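L-aspartate semialdehyde sulfurtransferase (Methanocaldococcus jannaschii, PDB 3KPB) probably catalyses homocysteine formation from sulfide and aspartate semialdehyde, and binds S-adenosylmethionine and methylthioadenosine through its C-terminal CBS domain pair. Local coordinates at residues Thr1-Ile6 with His76-Val81; Ile12-Ser16 with Leu35-Glu40; Leu44-Ile48 with Ile67-Val72. All coordinates share one frame; numbering follows the deposited sequence.

Contact 1 (Thr1-Ile6 with His76-Val81); sequences TLVKDI and HEDEPV
The amino end of this CBS domain pair is stitched to the second CBS motif where Thr1 to Lys4 run along the turn between strand 75-76 and helix 81-91. Three backbone bonds make the seam. Val81 N reaches Thr1 O at 2.8 Å and almost straight (177°), Val3 N meets Glu79 O at 2.9 Å on a markedly bent path (131°), and Lys4 N binds Glu77 O. Leu2 and Pro80 form a single bridge between them, and Pro80 is also the N-cap of helix 81-91. The receiving segment opens with a type I turn from His76 to Glu79, kept in shape from within: Asp78 N donates to His76 ND1, and His76 N to Glu79 OE1. His76 NE2 goes on to Asp101, and Glu79 OE2 to Lys87.

On the exposed side, Lys4 has CG between its backbone N and carbonyl carbon (chi1 76°) and bends again at its last two torsions. The chain therefore folds across Glu77 O, with Lys4 CB 3.2 Å from that oxygen, and delivers the ammonium group to two acids. Both salt bridges are long, Lys4 NZ to Glu77 OE1 at 3.4 Å and Lys4 NZ to Asp78 OD1 at 3.5 Å; a water bound to Glu77 OE1 makes a weak further bond to NZ.

The inner side is largely apolar. Val81 CG2 touches Ile6 CG2 at 4.1 Å and lies 3.3 Å from Leu2 O, a buried carbonyl oxygen with no polar partner in the model. Ile6 and Val81 both rest on Ile114 of helix 111-118, and Ile6 comes close to Asp113, a methylthioadenosine-binding residue. Such packing of the chain's first residues on the second motif is consistent with the interleaved build of a CBS domain pair.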
loop_
_atom_site.group_PDB
_atom_site.type_symbol
_atom_site.label_atom_id
_atom_site.label_comp_id
_atom_site.label_asym_id
_atom_site.label_seq_id
_atom_site.Cartn_x
_atom_site.Cartn_y
_atom_site.Cartn_z
ATOM N N THR A 1 -1.230 -22.148 -18.333
ATOM C CA THR A 1 -0.536 -20.858 -18.050
ATOM C C THR A 1 0.440 -21.039 -16.894
ATOM O O THR A 1 0.035 -21.011 -15.730
ATOM C CB THR A 1 -1.539 -19.742 -17.659
ATOM O OG1 THR A 1 -2.895 -20.157 -17.956
ATOM C CG2 THR A 1 -1.221 -18.445 -18.400
ATOM N N LEU A 2 1.719 -21.240 -17.199
ATOM C CA LEU A 2 2.729 -21.269 -16.144
ATOM C C LEU A 2 3.186 -19.844 -15.814
ATOM O O LEU A 2 2.792 -18.887 -16.488
ATOM C CB LEU A 2 3.914 -22.178 -16.517
ATOM C CG LEU A 2 3.675 -23.685 -16.706
ATOM C CD1 LEU A 2 5.006 -24.402 -16.921
ATOM C CD2 LEU A 2 2.912 -24.313 -15.535
ATOM N N VAL A 3 4.006 -19.709 -14.774
ATOM C CA VAL A 3 4.533 -18.407 -14.355
ATOM C C VAL A 3 5.708 -17.944 -15.226
ATOM O O VAL A 3 5.688 -16.821 -15.738
ATOM C CB VAL A 3 4.929 -18.401 -12.850
ATOM C CG1 VAL A 3 5.828 -17.217 -12.517
ATOM C CG2 VAL A 3 3.692 -18.368 -11.978
ATOM N N LYS A 4 6.716 -18.808 -15.392
ATOM C CA LYS A 4 7.956 -18.476 -16.132
ATOM C C LYS A 4 7.641 -17.947 -17.534
ATOM O O LYS A 4 8.451 -17.263 -18.171
ATOM C CB LYS A 4 8.895 -19.693 -16.200
ATOM C CG LYS A 4 8.507 -20.801 -17.198
ATOM C CD LYS A 4 9.112 -22.176 -16.839
ATOM C CE LYS A 4 10.684 -22.184 -16.966
ATOM N NZ LYS A 4 11.354 -21.452 -15.809
ATOM N N ASP A 5 6.428 -18.287 -17.968
ATOM C CA ASP A 5 5.815 -17.898 -19.233
ATOM C C ASP A 5 5.405 -16.433 -19.298
ATOM O O ASP A 5 5.598 -15.760 -20.342
ATOM C CB ASP A 5 4.514 -18.684 -19.409
ATOM C CG ASP A 5 4.709 -20.041 -20.044
ATOM O OD1 ASP A 5 3.675 -20.662 -20.408
ATOM O OD2 ASP A 5 5.865 -20.498 -20.191
ATOM N N ILE A 6 4.802 -15.946 -18.214
ATOM C CA ILE A 6 4.144 -14.636 -18.214
ATOM C C ILE A 6 5.049 -13.516 -17.714
ATOM O O ILE A 6 4.654 -12.345 -17.690
ATOM C CB ILE A 6 2.829 -14.653 -17.400
ATOM C CG1 ILE A 6 3.123 -14.656 -15.888
ATOM C CG2 ILE A 6 1.961 -15.843 -17.816
ATOM C CD1 ILE A 6 2.003 -14.066 -15.042
ATOM N N HIS A 76 6.869 -20.508 -7.878
ATOM C CA HIS A 76 7.964 -21.170 -8.550
ATOM C C HIS A 76 7.840 -20.871 -10.023
ATOM O O HIS A 76 6.733 -20.699 -10.546
ATOM C CB HIS A 76 7.932 -22.672 -8.287
ATOM C CG HIS A 76 9.219 -23.372 -8.601
ATOM N ND1 HIS A 76 9.509 -23.875 -9.852
ATOM C CD2 HIS A 76 10.275 -23.690 -7.814
ATOM C CE1 HIS A 76 10.696 -24.454 -9.827
ATOM N NE2 HIS A 76 11.183 -24.356 -8.604
ATOM N N GLU A 77 8.986 -20.784 -10.687
ATOM C CA GLU A 77 8.993 -20.535 -12.116
ATOM C C GLU A 77 8.111 -21.538 -12.869
ATOM O O GLU A 77 7.409 -21.156 -13.807
ATOM C CB GLU A 77 10.421 -20.453 -12.678
ATOM C CG GLU A 77 11.430 -21.438 -12.094
ATOM C CD GLU A 77 12.809 -21.316 -12.730
ATOM O OE1 GLU A 77 13.167 -20.213 -13.199
ATOM O OE2 GLU A 77 13.540 -22.329 -12.757
ATOM N N ASP A 78 8.101 -22.798 -12.430
ATOM C CA ASP A 78 7.276 -23.836 -13.071
ATOM C C ASP A 78 5.835 -23.963 -12.518
ATOM O O ASP A 78 5.093 -24.863 -12.921
ATOM C CB ASP A 78 7.981 -25.212 -13.039
ATOM C CG ASP A 78 9.463 -25.136 -13.437
ATOM O OD1 ASP A 78 9.847 -24.260 -14.256
ATOM O OD2 ASP A 78 10.244 -25.970 -12.930
ATOM N N GLU A 79 5.442 -23.064 -11.614
ATOM C CA GLU A 79 4.100 -23.084 -11.011
ATOM C C GLU A 79 3.022 -22.520 -11.955
ATOM O O GLU A 79 3.285 -21.561 -12.686
ATOM C CB GLU A 79 4.130 -22.310 -9.687
ATOM C CG GLU A 79 2.846 -22.319 -8.849
ATOM C CD GLU A 79 3.095 -21.749 -7.456
ATOM O OE1 GLU A 79 4.240 -21.322 -7.177
ATOM O OE2 GLU A 79 2.154 -21.734 -6.627
ATOM N N PRO A 80 1.820 -23.137 -11.967
ATOM C CA PRO A 80 0.655 -22.576 -12.684
ATOM C C PRO A 80 0.102 -21.255 -12.105
ATOM O O PRO A 80 0.006 -21.102 -10.879
ATOM C CB PRO A 80 -0.406 -23.685 -12.596
ATOM C CG PRO A 80 0.185 -24.788 -11.785
ATOM C CD PRO A 80 1.648 -24.568 -11.650
ATOM N N VAL A 81 -0.265 -20.331 -13.007
ATOM C CA VAL A 81 -0.771 -18.988 -12.651
ATOM C C VAL A 81 -1.997 -18.978 -11.722
ATOM O O VAL A 81 -2.082 -18.149 -10.811
ATOM C CB VAL A 81 -1.059 -18.156 -13.940
ATOM C CG1 VAL A 81 -1.880 -16.909 -13.636
ATOM C CG2 VAL A 81 0.243 -17.779 -14.632
HETATM O O HOH W 1 13.918 -19.404 -15.677
#

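Contact 2 (Ile12-Ser16 with Leu35-Glu40); sequences ITAHS and LPIVDE
Ala14 and Ile37 are bridged in parallel, and backbone hydrogen bonds are the first kind of interaction. Ala14 N donates to Pro36 O at 3.2 Å, and Ala14 O accepts from Val38 N at 2.9 Å, so the peptide units flanking Ala14 reach to either side of Ile37.

Beyond this pair a side chain and a water do the polar work. With chi1 at -66°, His15 turns its ring back to the neighbouring strand, and ND1 donates to Val38 O at 3.2 Å. The oxygen lies at the ring edge, in its plane, whereas ND1 stands 54° out of the plane of the carbonyl. Val38 O is gripped a second time by a water at 2.6 Å, which in turn accepts from Ser16 N. The two strands belong to a beta-alpha-beta unit of the first CBS motif, with helix 20-30 as the connection, and strand 44-48 flanks strand 35-38 antiparallel.

Apolar contacts fall in two groups. Toward the helix, Ala14 CB touches Leu35 CD2 at 3.8 Å and Ile37 CD1 at 4.0 Å, both on one side of it, and also touches Ile26; Ser16 CB packs on Ile37 CG2 at 3.6 Å. Elsewhere Thr13 and Val38 cross at about a right angle, Thr13 OG1 lying 3.8 Å from Val38 CG2, and both touch Val105. Ile12, a methylthioadenosine-binding residue, meets Leu35 CD1 with its CG2.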
loop_
_atom_site.group_PDB
_atom_site.type_symbol
_atom_site.label_atom_id
_atom_site.label_comp_id
_atom_site.label_asym_id
_atom_site.label_seq_id
_atom_site.Cartn_x
_atom_site.Cartn_y
_atom_site.Cartn_z
ATOM N N ILE A 12 13.658 -6.861 -10.084
ATOM C CA ILE A 12 14.281 -5.743 -9.384
ATOM C C ILE A 12 14.367 -6.151 -7.920
ATOM O O ILE A 12 13.343 -6.396 -7.273
ATOM C CB ILE A 12 13.501 -4.416 -9.555
ATOM C CG1 ILE A 12 13.530 -3.977 -11.025
ATOM C CG2 ILE A 12 14.095 -3.326 -8.653
ATOM C CD1 ILE A 12 12.537 -2.900 -11.381
ATOM N N THR A 13 15.596 -6.239 -7.410
ATOM C CA THR A 13 15.849 -6.679 -6.039
ATOM C C THR A 13 16.781 -5.690 -5.341
ATOM O O THR A 13 17.345 -4.796 -5.982
ATOM C CB THR A 13 16.490 -8.088 -5.998
ATOM O OG1 THR A 13 17.769 -8.053 -6.644
ATOM C CG2 THR A 13 15.600 -9.122 -6.689
ATOM N N ALA A 14 16.962 -5.875 -4.035
ATOM C CA ALA A 14 17.880 -5.059 -3.242
ATOM C C ALA A 14 18.540 -5.917 -2.179
ATOM O O ALA A 14 18.032 -6.985 -1.831
ATOM C CB ALA A 14 17.138 -3.900 -2.595
ATOM N N HIS A 15 19.673 -5.448 -1.667
ATOM C CA HIS A 15 20.328 -6.106 -0.542
ATOM C C HIS A 15 19.755 -5.624 0.795
ATOM O O HIS A 15 19.133 -4.561 0.858
ATOM C CB HIS A 15 21.836 -5.895 -0.622
ATOM C CG HIS A 15 22.470 -6.568 -1.800
ATOM N ND1 HIS A 15 22.332 -7.919 -2.042
ATOM C CD2 HIS A 15 23.252 -6.086 -2.794
ATOM C CE1 HIS A 15 22.993 -8.236 -3.140
ATOM N NE2 HIS A 15 23.561 -7.144 -3.615
ATOM N N SER A 16 19.955 -6.407 1.855
ATOM C CA SER A 16 19.326 -6.115 3.146
ATOM C C SER A 16 20.035 -5.039 3.969
ATOM O O SER A 16 19.447 -4.482 4.900
ATOM C CB SER A 16 19.163 -7.396 3.975
ATOM O OG SER A 16 20.384 -7.794 4.574
ATOM N N LEU A 35 9.514 -5.258 -3.403
ATOM C CA LEU A 35 10.950 -5.312 -3.575
ATOM C C LEU A 35 11.501 -6.534 -2.840
ATOM O O LEU A 35 11.671 -6.505 -1.620
ATOM C CB LEU A 35 11.575 -4.016 -3.045
ATOM C CG LEU A 35 13.090 -3.869 -3.183
ATOM C CD1 LEU A 35 13.507 -3.866 -4.657
ATOM C CD2 LEU A 35 13.575 -2.611 -2.467
ATOM N N PRO A 36 11.741 -7.635 -3.575
ATOM C CA PRO A 36 12.392 -8.806 -2.981
ATOM C C PRO A 36 13.792 -8.438 -2.504
ATOM O O PRO A 36 14.510 -7.701 -3.192
ATOM C CB PRO A 36 12.473 -9.803 -4.142
ATOM C CG PRO A 36 11.440 -9.348 -5.128
ATOM C CD PRO A 36 11.304 -7.871 -4.963
ATOM N N ILE A 37 14.154 -8.930 -1.322
ATOM C CA ILE A 37 15.468 -8.669 -0.750
ATOM C C ILE A 37 16.307 -9.933 -0.884
ATOM O O ILE A 37 15.850 -11.029 -0.548
ATOM C CB ILE A 37 15.375 -8.220 0.728
ATOM C CG1 ILE A 37 14.437 -7.007 0.877
ATOM C CG2 ILE A 37 16.773 -7.944 1.295
ATOM C CD1 ILE A 37 14.796 -5.789 0.011
ATOM N N VAL A 38 17.516 -9.779 -1.408
ATOM C CA VAL A 38 18.397 -10.918 -1.631
ATOM C C VAL A 38 19.685 -10.739 -0.842
ATOM O O VAL A 38 20.067 -9.606 -0.509
ATOM C CB VAL A 38 18.704 -11.141 -3.132
ATOM C CG1 VAL A 38 17.439 -11.534 -3.883
ATOM C CG2 VAL A 38 19.364 -9.903 -3.760
ATOM N N ASP A 39 20.338 -11.856 -0.526
ATOM C CA ASP A 39 21.633 -11.786 0.132
ATOM C C ASP A 39 22.743 -11.526 -0.884
ATOM O O ASP A 39 22.480 -11.349 -2.080
ATOM C CB ASP A 39 21.910 -13.014 1.023
ATOM C CG ASP A 39 21.927 -14.334 0.259
ATOM O OD1 ASP A 39 22.236 -14.364 -0.954
ATOM O OD2 ASP A 39 21.642 -15.368 0.902
ATOM N N GLU A 40 23.978 -11.485 -0.393
ATOM C CA GLU A 40 25.132 -11.138 -1.218
ATOM C C GLU A 40 25.378 -12.169 -2.323
ATOM O O GLU A 40 26.180 -11.942 -3.234
ATOM C CB GLU A 40 26.380 -10.925 -0.343
ATOM C CG GLU A 40 26.995 -12.192 0.273
ATOM C CD GLU A 40 26.313 -12.672 1.556
ATOM O OE1 GLU A 40 26.876 -13.577 2.208
ATOM O OE2 GLU A 40 25.231 -12.158 1.920
HETATM O O HOH W 2 21.422 -8.734 1.569
#

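Contact 3 (Leu44-Ile48 with Ile67-Val72). With SAM (S-adenosylmethionine), chain E.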
loop_
_atom_site.group_PDB
_atom_site.type_symbol
_atom_site.label_atom_id
_atom_site.label_comp_id
_atom_site.label_asym_id
_atom_site.label_seq_id
_atom_site.Cartn_x
_atom_site.Cartn_y
_atom_site.Cartn_z
ATOM N N LEU A 44 17.027 -15.192 -2.179
ATOM C CA LEU A 44 15.938 -14.513 -1.478
ATOM C C LEU A 44 16.018 -14.655 0.043
ATOM O O LEU A 44 16.154 -15.763 0.566
ATOM C CB LEU A 44 14.580 -15.020 -1.977
ATOM C CG LEU A 44 13.333 -14.359 -1.378
ATOM C CD1 LEU A 44 13.148 -12.932 -1.890
ATOM C CD2 LEU A 44 12.116 -15.201 -1.690
ATOM N N VAL A 45 15.926 -13.524 0.742
ATOM C CA VAL A 45 15.900 -13.503 2.210
ATOM C C VAL A 45 14.723 -12.711 2.796
ATOM O O VAL A 45 14.467 -12.777 4.002
ATOM C CB VAL A 45 17.225 -12.968 2.816
ATOM C CG1 VAL A 45 18.402 -13.856 2.420
ATOM C CG2 VAL A 45 17.479 -11.524 2.385
ATOM N N GLY A 46 14.010 -11.959 1.965
ATOM C CA GLY A 46 12.899 -11.171 2.486
ATOM C C GLY A 46 12.152 -10.400 1.430
ATOM O O GLY A 46 12.468 -10.503 0.249
ATOM N N ILE A 47 11.141 -9.648 1.856
ATOM C CA ILE A 47 10.413 -8.752 0.957
ATOM C C ILE A 47 10.054 -7.428 1.653
ATOM O O ILE A 47 9.833 -7.391 2.867
ATOM C CB ILE A 47 9.164 -9.450 0.330
ATOM C CG1 ILE A 47 8.610 -8.626 -0.845
ATOM C CG2 ILE A 47 8.090 -9.738 1.402
ATOM C CD1 ILE A 47 7.549 -9.345 -1.679
ATOM N N ILE A 48 10.043 -6.348 0.872
ATOM C CA ILE A 48 9.677 -5.012 1.342
ATOM C C ILE A 48 8.552 -4.464 0.466
ATOM O O ILE A 48 8.585 -4.634 -0.753
ATOM C CB ILE A 48 10.921 -4.064 1.244
ATOM C CG1 ILE A 48 11.947 -4.387 2.339
ATOM C CG2 ILE A 48 10.539 -2.569 1.273
ATOM C CD1 ILE A 48 11.476 -4.104 3.764
ATOM N N ILE A 67 13.542 -4.781 9.178
ATOM C CA ILE A 67 12.102 -4.625 8.980
ATOM C C ILE A 67 11.513 -5.558 7.924
ATOM O O ILE A 67 10.297 -5.764 7.901
ATOM C CB ILE A 67 11.729 -3.142 8.660
ATOM C CG1 ILE A 67 10.265 -2.838 9.021
ATOM C CG2 ILE A 67 12.043 -2.785 7.202
ATOM C CD1 ILE A 67 10.003 -2.721 10.517
ATOM N N MET A 68 12.351 -6.122 7.059
ATOM C CA MET A 68 11.821 -6.915 5.950
ATOM C C MET A 68 10.998 -8.096 6.448
ATOM O O MET A 68 11.262 -8.646 7.519
ATOM C CB MET A 68 12.939 -7.389 5.014
ATOM C CG MET A 68 13.942 -8.305 5.680
ATOM S SD MET A 68 15.328 -8.679 4.610
ATOM C CE MET A 68 16.145 -9.932 5.599
ATOM N N THR A 69 9.990 -8.475 5.670
ATOM C CA THR A 69 9.197 -9.649 5.996
ATOM C C THR A 69 10.008 -10.873 5.584
ATOM O O THR A 69 10.392 -11.010 4.422
ATOM C CB THR A 69 7.833 -9.614 5.291
ATOM O OG1 THR A 69 7.056 -8.542 5.840
ATOM C CG2 THR A 69 7.078 -10.920 5.496
ATOM N N ARG A 70 10.269 -11.758 6.541
ATOM C CA ARG A 70 11.180 -12.875 6.309
ATOM C C ARG A 70 10.503 -14.164 5.843
ATOM O O ARG A 70 11.147 -14.991 5.190
ATOM C CB ARG A 70 12.046 -13.120 7.544
ATOM C CG ARG A 70 13.103 -12.046 7.750
ATOM C CD ARG A 70 13.838 -12.246 9.060
ATOM N NE ARG A 70 14.688 -11.105 9.397
ATOM C CZ ARG A 70 16.013 -11.091 9.279
ATOM N NH1 ARG A 70 16.659 -12.161 8.833
ATOM N NH2 ARG A 70 16.701 -10.005 9.614
ATOM N N ASN A 71 9.220 -14.329 6.164
ATOM C CA ASN A 71 8.440 -15.450 5.638
ATOM C C ASN A 71 7.779 -15.024 4.338
ATOM O O ASN A 71 6.646 -14.530 4.326
ATOM C CB ASN A 71 7.405 -15.940 6.660
ATOM C CG ASN A 71 6.526 -17.071 6.126
ATOM O OD1 ASN A 71 6.804 -17.667 5.081
ATOM N ND2 ASN A 71 5.454 -17.366 6.852
ATOM N N VAL A 72 8.508 -15.198 3.242
ATOM C CA VAL A 72 8.044 -14.719 1.953
ATOM C C VAL A 72 7.189 -15.766 1.262
ATOM O O VAL A 72 7.590 -16.926 1.121
ATOM C CB VAL A 72 9.213 -14.318 1.019
ATOM C CG1 VAL A 72 8.692 -13.544 -0.188
ATOM C CG2 VAL A 72 10.245 -13.490 1.772
HETATM N N SAM E . -0.613 -6.188 -0.210
HETATM C CA SAM E . -0.395 -5.627 1.133
HETATM C C SAM E . 1.010 -5.025 1.220
HETATM O O SAM E . 1.499 -4.402 0.273
HETATM O OXT SAM E . 1.691 -5.138 2.243
HETATM C CB SAM E . -0.543 -6.736 2.178
HETATM C CG SAM E . -1.141 -6.191 3.478
HETATM S SD SAM E . -0.094 -6.527 4.939
HETATM C CE SAM E . -0.814 -5.388 6.101
HETATM C "C5'" SAM E . 1.543 -5.748 4.700
HETATM C "C4'" SAM E . 2.688 -6.756 4.767
HETATM O "O4'" SAM E . 2.539 -7.744 3.736
HETATM C "C3'" SAM E . 3.988 -6.032 4.428
HETATM O "O3'" SAM E . 4.710 -5.825 5.639
HETATM C "C2'" SAM E . 4.745 -7.009 3.531
HETATM O "O2'" SAM E . 6.023 -7.290 4.114
HETATM C "C1'" SAM E . 3.864 -8.261 3.549
HETATM N N9 SAM E . 3.953 -8.925 2.232
HETATM C C8 SAM E . 3.633 -8.386 1.053
HETATM N N7 SAM E . 3.849 -9.281 0.086
HETATM C C5 SAM E . 4.306 -10.395 0.654
HETATM C C6 SAM E . 4.698 -11.635 0.167
HETATM N N6 SAM E . 4.653 -11.909 -1.133
HETATM N N1 SAM E . 5.124 -12.566 1.035
HETATM C C2 SAM E . 5.176 -12.314 2.333
HETATM N N3 SAM E . 4.810 -11.141 2.828
HETATM C C4 SAM E . 4.375 -10.168 2.015
#
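Met68 CE, which touches Val45 CG2 across the contact at 3.8 Å, also lies over the centre of one face of the Arg70 guanidinium. That flat group has a salt bridge from NH2 to Glu65. The second flat group is the adenine of S-adenosylmethionine: Ile47 covers one face, with CG2 over C4 and N3 and CD1 near N6. Val72 CG1 comes to N1 from that same side, 3.9 Å away, and Asn71 O lies near the plane, 3.3 Å from C2.

These residues build one nucleotide site of the CBS module, where the last strand of the first motif meets the segment leading into the second. Ile47 and Thr69 form an antiparallel hydrogen-bonded pair, with Ile47 N donating to Thr69 O and Thr69 N to Ile47 O, both at 3.0 Å. Just before it, Val45 and Gly46 both face Ile37 as a classic beta bulge. Gly46, lacking a side chain, admits close neighbours: Val72 CG2 is 3.6 Å from its CA, and Met68 SD also lies beside it.

Around the pair, the Ile48 side chain crosses those of Met68 and Ile67 at about a right angle, its CD1 3.7 Å from Ile67 CG2, while Leu44 CD2 and Val72 meet tip to tip. Asp52, Ile73 and Gly95 supply further hydrogen bonds to the ligand.

Thr69 holds OG1 beside its own backbone N (chi1 -67°), which turns the hydroxyl to the ribose while CG2 comes obliquely to N3 of the base, 3.5 Å away. The ribose O2' donates to Thr69 OG1, although the modelled length of 2.4 Å is very short and therefore doubtful.

Overall arrangement
Contact 1 is a surface contact about 22 Å, centre to centre, from each of the other two. It joins the amino end to the second CBS motif, and it alone of the three adds salt bridges to its backbone bonds. Contacts 2 and 3 lie much nearer the middle of the chain, about 9 Å apart between centres, and share the sheet of the first motif: Ile37 of contact 2 bonds both Val45 and Gly46 of contact 3. Contact 2, partly buried, stays within that motif and mixes a histidine and water with apolar packing. Contact 3, the buried one, crosses between motifs and turns its residues to the S-adenosylmethionine.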